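Polyketide Synthase III (PDB 4B0N) is a type III polyketide synthase of a brown alga, probably an acyltransferase of the chalcone synthase type, implicated in making the monomers of phlorotannins. Local coordinates at residues Y42-G47 / K253-S258; L265-N270 / E407-R412; D153-V158 / P212-L217. All blocks are in the same frame, centred on the assembly; numbering follows the deposited sequence.

Contact 1: residues Y42-G47 / K253-S258; sequences YPVIAG and KGARKS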
loop_
_atom_site.group_PDB
_atom_site.type_symbol
_atom_site.label_atom_id
_atom_site.label_comp_id
_atom_site.label_asym_id
_atom_site.label_seq_id
_atom_site.Cartn_x
_atom_site.Cartn_y
_atom_site.Cartn_z
ATOM N N TYR A 42 -7.094 22.934 7.432
ATOM C CA TYR A 42 -7.232 21.730 8.247
ATOM C C TYR A 42 -7.989 20.627 7.508
ATOM O O TYR A 42 -8.941 20.914 6.782
ATOM C CB TYR A 42 -7.972 22.057 9.547
ATOM C CG TYR A 42 -7.240 22.998 10.479
ATOM C CD1 TYR A 42 -6.245 22.526 11.336
ATOM C CD2 TYR A 42 -7.558 24.357 10.521
ATOM C CE1 TYR A 42 -5.578 23.383 12.200
ATOM C CE2 TYR A 42 -6.898 25.222 11.381
ATOM C CZ TYR A 42 -5.911 24.728 12.218
ATOM O OH TYR A 42 -5.251 25.575 13.074
ATOM N N PRO A 43 -7.567 19.360 7.688
ATOM C CA PRO A 43 -8.342 18.250 7.134
ATOM C C PRO A 43 -9.564 17.919 7.987
ATOM O O PRO A 43 -9.459 17.809 9.212
ATOM C CB PRO A 43 -7.346 17.086 7.120
ATOM C CG PRO A 43 -6.340 17.422 8.155
ATOM C CD PRO A 43 -6.290 18.917 8.275
ATOM N N VAL A 44 -10.716 17.784 7.332
ATOM C CA VAL A 44 -11.975 17.469 8.010
ATOM C C VAL A 44 -12.668 16.296 7.326
ATOM O O VAL A 44 -12.704 16.216 6.095
ATOM C CB VAL A 44 -12.958 18.669 8.015
ATOM C CG1 VAL A 44 -14.157 18.369 8.904
ATOM C CG2 VAL A 44 -12.279 19.951 8.479
ATOM N N ILE A 45 -13.219 15.393 8.133
ATOM C CA ILE A 45 -14.078 14.324 7.631
ATOM C C ILE A 45 -15.442 14.918 7.268
ATOM O O ILE A 45 -16.225 15.292 8.147
ATOM C CB ILE A 45 -14.216 13.170 8.655
ATOM C CG1 ILE A 45 -12.850 12.519 8.908
ATOM C CG2 ILE A 45 -15.221 12.129 8.172
ATOM C CD1 ILE A 45 -12.740 11.779 10.223
ATOM N N ALA A 46 -15.703 15.021 5.966
ATOM C CA ALA A 46 -16.940 15.612 5.450
ATOM C C ALA A 46 -18.098 14.610 5.382
ATOM O O ALA A 46 -19.264 14.985 5.517
ATOM C CB ALA A 46 -16.695 16.243 4.085
ATOM N N GLY A 47 -17.767 13.341 5.172
ATOM C CA GLY A 47 -18.756 12.274 5.137
ATOM C C GLY A 47 -18.155 10.963 5.594
ATOM O O GLY A 47 -16.990 10.675 5.321
ATOM N N LYS A 253 -12.035 16.718 3.338
ATOM C CA LYS A 253 -11.900 18.055 2.769
ATOM C C LYS A 253 -10.827 18.857 3.506
ATOM O O LYS A 253 -10.475 18.539 4.644
ATOM C CB LYS A 253 -13.242 18.799 2.810
ATOM C CG LYS A 253 -13.805 19.025 4.205
ATOM C CD LYS A 253 -15.056 19.887 4.169
ATOM C CE LYS A 253 -15.678 19.991 5.553
ATOM N NZ LYS A 253 -16.862 20.893 5.565
ATOM N N GLY A 254 -10.307 19.887 2.840
ATOM C CA GLY A 254 -9.369 20.830 3.448
ATOM C C GLY A 254 -10.020 22.192 3.602
ATOM O O GLY A 254 -10.209 22.915 2.619
ATOM N N ALA A 255 -10.356 22.547 4.839
ATOM C CA ALA A 255 -11.127 23.757 5.115
ATOM C C ALA A 255 -10.370 24.779 5.956
ATOM O O ALA A 255 -9.524 24.416 6.774
ATOM C CB ALA A 255 -12.440 23.392 5.787
ATOM N N ARG A 256 -10.698 26.054 5.753
ATOM C CA ARG A 256 -10.071 27.164 6.478
ATOM C C ARG A 256 -10.780 27.392 7.821
ATOM O O ARG A 256 -11.560 26.545 8.263
ATOM C CB ARG A 256 -10.101 28.434 5.621
ATOM C CG ARG A 256 -8.737 29.045 5.328
ATOM C CD ARG A 256 -8.101 28.454 4.077
ATOM N NE ARG A 256 -8.904 28.698 2.878
ATOM C CZ ARG A 256 -8.513 28.434 1.633
ATOM N NH1 ARG A 256 -7.315 27.913 1.396
ATOM N NH2 ARG A 256 -9.325 28.698 0.615
ATOM N N LYS A 257 -10.511 28.533 8.460
ATOM C CA LYS A 257 -11.035 28.832 9.801
ATOM C C LYS A 257 -12.563 28.729 9.902
ATOM O O LYS A 257 -13.082 27.954 10.713
ATOM C CB LYS A 257 -10.551 30.211 10.290
ATOM C CG LYS A 257 -11.085 30.617 11.663
ATOM C CD LYS A 257 -10.956 32.115 11.915
ATOM C CE LYS A 257 -9.719 32.448 12.735
ATOM N NZ LYS A 257 -9.494 33.917 12.850
ATOM N N SER A 258 -13.271 29.503 9.081
ATOM C CA SER A 258 -14.732 29.584 9.171
ATOM C C SER A 258 -15.466 29.061 7.934
ATOM O O SER A 258 -16.604 29.452 7.664
ATOM C CB SER A 258 -15.170 31.014 9.491
ATOM O OG SER A 258 -14.950 31.320 10.856
#
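Val44 and Lys253 face each other as an antiparallel hydrogen-bonded pair: Val44 N donates to Lys253 O at 2.8 Å, and Lys253 N returns a bond of 2.9 Å to Val44 O. Two residues along, Tyr42 and Ala255 repeat the pattern, with Tyr42 N to Ala255 O and Ala255 N to Tyr42 O both at 2.9 Å. Between them Pro43 lies opposite Gly254 as a non-hydrogen-bonded pair, where CA-H...O contacts take over, one of them from Pro43 CA to Lys253 O at 3.3 Å.

On the face carrying Tyr42, Val44 and Lys253, the aliphatic chain of the lysine does most of the packing. Its CG sits between the backbone N and the carbonyl carbon (chi1 62°), near Val44 O, and the rest of the chain runs extended beside the valine, pointing the same way, with CE 3.9 Å from Val44 CB. Its CD also meets the methyl of Ala46, 4.0 Å from CB. Ala255 O lies at the edge of the Tyr42 ring, near the ring plane.

Farther out, Pro43 packs on Asn205, Val208 and Thr209 of helix 196-210, while Tyr42 and Val44 lean on Ala266. Strand 42-51 is an outermost strand of the mixed five-stranded sheet within this chain, paired with strand 245-255, in the alpha-beta-alpha-beta-alpha layering characteristic of the thiolase-like fold, where helix 196-210 lies between the two sheets.

Contact 2: residues L265-N270 / E407-R412; sequences LAIVDN and EGILLR
Ala266 and Arg412 exchange two backbone hydrogen bonds, Ala266 N to Arg412 O at 3.0 Å and Arg412 N to Ala266 O at 3.1 Å. Farther along, Val268 N donates to Leu410 O at 2.8 Å, and Leu410 N donates to Asp269 O at 2.9 Å. The register slips by one residue between Ile267 and Asp269, a beta bulge that lets Val268 and Asp269 both bond to Leu410. CA-H...O contacts supplement these bonds. Strand 265-274, outermost in the four-stranded mixed sheet of this chain, runs antiparallel to 405-413, within the C-terminal chalcone/stilbene synthase region.

Apolar contacts lie on the face of Ile267, Ile409 and Leu411. The Ile267 CG2 branch, anti to the backbone N, meets Ile409 CB at 3.9 Å, the two side chains crossing obliquely, and Ile267 CG1 approaches Leu411 CG at 4.2 Å. Ile267 also packs on Phe201 and Asn205 of helix 196-210. At the bulge, CB of Val268 is set toward the partner strand, and its CG2 lies 3.5 Å from Arg412 CB.

The pairing rests on backbone bonds that do not depend on side-chain identity, whereas Asp269 OD2 ties its strand to partners outside, by a salt bridge to Lys317 and a hydrogen bond to His318.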
loop_
_atom_site.group_PDB
_atom_site.type_symbol
_atom_site.label_atom_id
_atom_site.label_comp_id
_atom_site.label_asym_id
_atom_site.label_seq_id
_atom_site.Cartn_x
_atom_site.Cartn_y
_atom_site.Cartn_z
ATOM N N LEU A 265 -15.337 19.359 14.079
ATOM C CA LEU A 265 -14.079 18.756 14.506
ATOM C C LEU A 265 -13.203 18.507 13.287
ATOM O O LEU A 265 -13.677 18.004 12.265
ATOM C CB LEU A 265 -14.329 17.431 15.232
ATOM C CG LEU A 265 -14.971 17.454 16.623
ATOM C CD1 LEU A 265 -15.518 16.079 16.977
ATOM C CD2 LEU A 265 -13.990 17.936 17.685
ATOM N N ALA A 266 -11.929 18.870 13.396
ATOM C CA ALA A 266 -10.966 18.616 12.330
ATOM C C ALA A 266 -9.776 17.819 12.852
ATOM O O ALA A 266 -9.431 17.914 14.029
ATOM C CB ALA A 266 -10.501 19.924 11.718
ATOM N N ILE A 267 -9.159 17.030 11.976
ATOM C CA ILE A 267 -7.961 16.278 12.343
ATOM C C ILE A 267 -6.752 17.228 12.365
ATOM O O ILE A 267 -6.139 17.511 11.328
ATOM C CB ILE A 267 -7.735 15.042 11.436
ATOM C CG1 ILE A 267 -9.007 14.180 11.382
ATOM C CG2 ILE A 267 -6.554 14.215 11.937
ATOM C CD1 ILE A 267 -9.010 13.103 10.316
ATOM N N VAL A 268 -6.434 17.717 13.564
ATOM C CA VAL A 268 -5.409 18.746 13.763
ATOM C C VAL A 268 -3.982 18.209 13.607
ATOM O O VAL A 268 -3.102 18.921 13.112
ATOM C CB VAL A 268 -5.565 19.442 15.136
ATOM C CG1 VAL A 268 -4.614 20.626 15.259
ATOM C CG2 VAL A 268 -6.995 19.917 15.336
ATOM N N ASP A 269 -3.754 16.968 14.032
ATOM C CA ASP A 269 -2.424 16.363 13.939
ATOM C C ASP A 269 -2.468 14.840 13.851
ATOM O O ASP A 269 -3.481 14.215 14.170
ATOM C CB ASP A 269 -1.553 16.795 15.130
ATOM C CG ASP A 269 -0.057 16.610 14.873
ATOM O OD1 ASP A 269 0.391 16.782 13.719
ATOM O OD2 ASP A 269 0.675 16.297 15.836
ATOM N N ASN A 270 -1.360 14.259 13.396
ATOM C CA ASN A 270 -1.135 12.820 13.461
ATOM C C ASN A 270 0.196 12.511 14.144
ATOM O O ASN A 270 1.158 13.275 14.027
ATOM C CB ASN A 270 -1.205 12.176 12.068
ATOM C CG ASN A 270 -0.365 12.910 11.036
ATOM O OD1 ASN A 270 0.866 12.845 11.049
ATOM N ND2 ASN A 270 -1.034 13.602 10.121
ATOM N N GLU A 407 -0.264 4.197 16.255
ATOM C CA GLU A 407 -0.716 5.112 15.215
ATOM C C GLU A 407 -1.965 5.851 15.668
ATOM O O GLU A 407 -2.985 5.224 15.962
ATOM C CB GLU A 407 -1.014 4.339 13.928
ATOM C CG GLU A 407 0.034 4.484 12.833
ATOM C CD GLU A 407 1.353 3.808 13.159
ATOM O OE1 GLU A 407 1.334 2.687 13.716
ATOM O OE2 GLU A 407 2.410 4.395 12.838
ATOM N N GLY A 408 -1.891 7.179 15.712
ATOM C CA GLY A 408 -3.005 7.976 16.217
ATOM C C GLY A 408 -3.271 9.281 15.498
ATOM O O GLY A 408 -2.431 9.768 14.740
ATOM N N ILE A 409 -4.455 9.839 15.743
ATOM C CA ILE A 409 -4.865 11.139 15.197
ATOM C C ILE A 409 -5.538 11.988 16.279
ATOM O O ILE A 409 -6.124 11.453 17.228
ATOM C CB ILE A 409 -5.811 11.002 13.979
ATOM C CG1 ILE A 409 -6.966 10.037 14.288
ATOM C CG2 ILE A 409 -5.033 10.569 12.740
ATOM C CD1 ILE A 409 -8.204 10.244 13.441
ATOM N N LEU A 410 -5.445 13.307 16.131
ATOM C CA LEU A 410 -6.017 14.240 17.101
ATOM C C LEU A 410 -7.105 15.096 16.472
ATOM O O LEU A 410 -6.874 15.777 15.470
ATOM C CB LEU A 410 -4.927 15.125 17.723
ATOM C CG LEU A 410 -5.304 16.225 18.726
ATOM C CD1 LEU A 410 -6.052 15.678 19.932
ATOM C CD2 LEU A 410 -4.061 16.978 19.174
ATOM N N LEU A 411 -8.289 15.047 17.073
ATOM C CA LEU A 411 -9.430 15.834 16.617
ATOM C C LEU A 411 -9.739 16.949 17.601
ATOM O O LEU A 411 -10.037 16.691 18.769
ATOM C CB LEU A 411 -10.667 14.953 16.416
ATOM C CG LEU A 411 -10.641 13.929 15.281
ATOM C CD1 LEU A 411 -10.054 12.612 15.767
ATOM C CD2 LEU A 411 -12.048 13.718 14.742
ATOM N N ARG A 412 -9.644 18.187 17.123
ATOM C CA ARG A 412 -10.020 19.355 17.912
ATOM C C ARG A 412 -11.016 20.210 17.145
ATOM O O ARG A 412 -11.053 20.185 15.911
ATOM C CB ARG A 412 -8.795 20.183 18.311
ATOM C CG ARG A 412 -7.835 19.475 19.254
ATOM C CD ARG A 412 -6.706 20.397 19.679
ATOM N NE ARG A 412 -7.103 21.282 20.773
ATOM C CZ ARG A 412 -6.415 22.351 21.169
ATOM N NH1 ARG A 412 -5.285 22.696 20.559
ATOM N NH2 ARG A 412 -6.859 23.085 22.177
#

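Contact 3: residues D153-V158 / P212-L217; sequences DISKLV and PGKYAL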
loop_
_atom_site.group_PDB
_atom_site.type_symbol
_atom_site.label_atom_id
_atom_site.label_comp_id
_atom_site.label_asym_id
_atom_site.label_seq_id
_atom_site.Cartn_x
_atom_site.Cartn_y
_atom_site.Cartn_z
ATOM N N ASP A 153 -16.781 14.755 -7.672
ATOM C CA ASP A 153 -15.965 15.636 -6.830
ATOM C C ASP A 153 -14.785 14.937 -6.147
ATOM O O ASP A 153 -13.933 15.593 -5.547
ATOM C CB ASP A 153 -16.843 16.335 -5.784
ATOM C CG ASP A 153 -18.106 16.944 -6.380
ATOM O OD1 ASP A 153 -18.047 17.513 -7.492
ATOM O OD2 ASP A 153 -19.164 16.858 -5.723
ATOM N N ILE A 154 -14.740 13.611 -6.234
ATOM C CA ILE A 154 -13.635 12.845 -5.664
ATOM C C ILE A 154 -12.428 12.909 -6.599
ATOM O O ILE A 154 -12.529 12.566 -7.780
ATOM C CB ILE A 154 -14.046 11.379 -5.376
ATOM C CG1 ILE A 154 -15.227 11.324 -4.392
ATOM C CG2 ILE A 154 -12.864 10.554 -4.872
ATOM C CD1 ILE A 154 -14.995 12.007 -3.054
ATOM N N SER A 155 -11.299 13.364 -6.062
ATOM C CA SER A 155 -10.058 13.510 -6.825
ATOM C C SER A 155 -9.036 12.435 -6.469
ATOM O O SER A 155 -8.198 12.060 -7.295
ATOM C CB SER A 155 -9.443 14.888 -6.579
ATOM O OG SER A 155 -10.349 15.923 -6.908
ATOM N N LYS A 156 -9.109 11.953 -5.229
ATOM C CA LYS A 156 -8.164 10.970 -4.713
ATOM C C LYS A 156 -8.898 9.794 -4.080
ATOM O O LYS A 156 -9.868 9.975 -3.341
ATOM C CB LYS A 156 -7.230 11.616 -3.688
ATOM C CG LYS A 156 -5.925 10.869 -3.493
ATOM C CD LYS A 156 -5.348 11.090 -2.109
ATOM C CE LYS A 156 -3.965 10.470 -2.002
ATOM N NZ LYS A 156 -3.560 10.255 -0.587
ATOM N N LEU A 157 -8.425 8.589 -4.379
ATOM C CA LEU A 157 -8.994 7.365 -3.826
ATOM C C LEU A 157 -7.912 6.538 -3.144
ATOM O O LEU A 157 -6.882 6.224 -3.744
ATOM C CB LEU A 157 -9.693 6.555 -4.922
ATOM C CG LEU A 157 -10.278 5.174 -4.614
ATOM C CD1 LEU A 157 -11.349 5.240 -3.533
ATOM C CD2 LEU A 157 -10.843 4.573 -5.892
ATOM N N VAL A 158 -8.148 6.206 -1.881
ATOM C CA VAL A 158 -7.215 5.396 -1.120
ATOM C C VAL A 158 -7.943 4.182 -0.561
ATOM O O VAL A 158 -8.878 4.324 0.234
ATOM C CB VAL A 158 -6.558 6.199 0.022
ATOM C CG1 VAL A 158 -5.659 5.304 0.862
ATOM C CG2 VAL A 158 -5.768 7.379 -0.533
ATOM N N PRO A 212 -6.463 22.449 -1.103
ATOM C CA PRO A 212 -7.640 22.782 -0.281
ATOM C C PRO A 212 -9.003 22.467 -0.921
ATOM O O PRO A 212 -9.805 21.743 -0.325
ATOM C CB PRO A 212 -7.490 24.289 -0.048
ATOM C CG PRO A 212 -6.025 24.523 -0.122
ATOM C CD PRO A 212 -5.525 23.585 -1.184
ATOM N N GLY A 213 -9.256 22.990 -2.118
ATOM C CA GLY A 213 -10.563 22.838 -2.760
ATOM C C GLY A 213 -10.956 21.416 -3.123
ATOM O O GLY A 213 -12.126 21.140 -3.396
ATOM N N LYS A 214 -9.982 20.510 -3.109
ATOM C CA LYS A 214 -10.178 19.144 -3.600
ATOM C C LYS A 214 -10.652 18.152 -2.524
ATOM O O LYS A 214 -10.637 18.458 -1.331
ATOM C CB LYS A 214 -8.917 18.650 -4.327
ATOM C CG LYS A 214 -8.466 19.585 -5.444
ATOM C CD LYS A 214 -7.623 18.886 -6.497
ATOM C CE LYS A 214 -7.442 19.781 -7.715
ATOM N NZ LYS A 214 -6.894 19.047 -8.893
ATOM N N TYR A 215 -11.088 16.972 -2.963
ATOM C CA TYR A 215 -11.707 15.985 -2.079
ATOM C C TYR A 215 -11.112 14.584 -2.244
ATOM O O TYR A 215 -10.909 14.111 -3.366
ATOM C CB TYR A 215 -13.219 15.934 -2.320
ATOM C CG TYR A 215 -13.955 17.202 -1.948
ATOM C CD1 TYR A 215 -14.264 17.484 -0.617
ATOM C CD2 TYR A 215 -14.353 18.115 -2.926
ATOM C CE1 TYR A 215 -14.943 18.641 -0.269
ATOM C CE2 TYR A 215 -15.032 19.277 -2.587
ATOM C CZ TYR A 215 -15.323 19.533 -1.257
ATOM O OH TYR A 215 -15.994 20.677 -0.898
ATOM N N ALA A 216 -10.851 13.924 -1.117
ATOM C CA ALA A 216 -10.245 12.596 -1.107
ATOM C C ALA A 216 -11.118 11.589 -0.365
ATOM O O ALA A 216 -11.734 11.921 0.651
ATOM C CB ALA A 216 -8.857 12.654 -0.485
ATOM N N LEU A 217 -11.158 10.360 -0.879
ATOM C CA LEU A 217 -11.957 9.284 -0.297
ATOM C C LEU A 217 -11.071 8.150 0.218
ATOM O O LEU A 217 -10.352 7.511 -0.548
ATOM C CB LEU A 217 -12.973 8.766 -1.327
ATOM C CG LEU A 217 -13.864 7.551 -1.035
ATOM C CD1 LEU A 217 -14.811 7.798 0.134
ATOM C CD2 LEU A 217 -14.646 7.167 -2.283
HETATM O O HOH W 1 -11.859 17.499 -5.513
#
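Strands 154-158 and 215-217 run parallel, the axes of these short segments approaching to 4.7 Å at an angle of 27°, with Lys156 beside Ala216 and Leu157 beside Leu217. Tyr215 O accepts a hydrogen bond of 2.8 Å from Ser155 N and a weak one from Lys156 N. Leu217 then bonds in both directions, its N to Lys156 O and its O to Val158 N.

Leu157 and Leu217 share one face, lying side by side and pointing the same way, Leu157 CD1 meeting Leu217 CD2 at 4.0 Å. Ile154 crosses Leu217 at a slant; its CG2, set anti to the backbone N, comes 4.0 Å from Leu217 CB. On the other face Lys156 CB and Ala216 CB touch at 3.7 Å, and the lysine chain leads away, extended, until NZ is hydrogen-bonded to Asn203 O.

At the Asp153 end of the contact, Asp153 O lies at the edge of the Tyr215 ring, near its plane, 3.3 Å from Tyr215 CB. A water joins the two segments here: it donates to Asp153 O, accepts from Tyr215 N at 2.7 Å, and is hydrogen-bonded to Ser155 OG at 2.6 Å. Asp153 OD2 is hydrogen-bonded to Asn150 N.

Tyr207 of helix 196-210 covers the face of Lys156 and Ala216, whereas Ile144 of helix 121-146 packs on Ile154 and Leu217. Backbone bonds continue the sheet outward, from Leu157 to Asp185 and Thr187 and from Ala216 to Leu252. This is a parallel pair inside the five-stranded mixed sheet, between strands 185-190 and 245-255, with a helix on each face as in the layered thiolase-like fold.

Overall arrangement
From the N terminus, strand 42-51 comes first and waits for its partner until 253-258, so contact 1 closes a loop of about 200 residues. Contact 3 is nested inside it, joining 153-158 to 212-217 in the same five-stranded sheet and closing a loop of about 50 residues; Lys253 packs on the Tyr215 ring. Contact 2 opens only after contact 1 has closed and brings 407-412 back to 265-270 in the second, four-stranded sheet, closing a loop of about 140. No contacts cross along the chain. A probable hydrogen bond from Ile267 N to Pro43 O links contacts 1 and 2, bringing the sheets together at their border strands, with helix 196-210 packed against both.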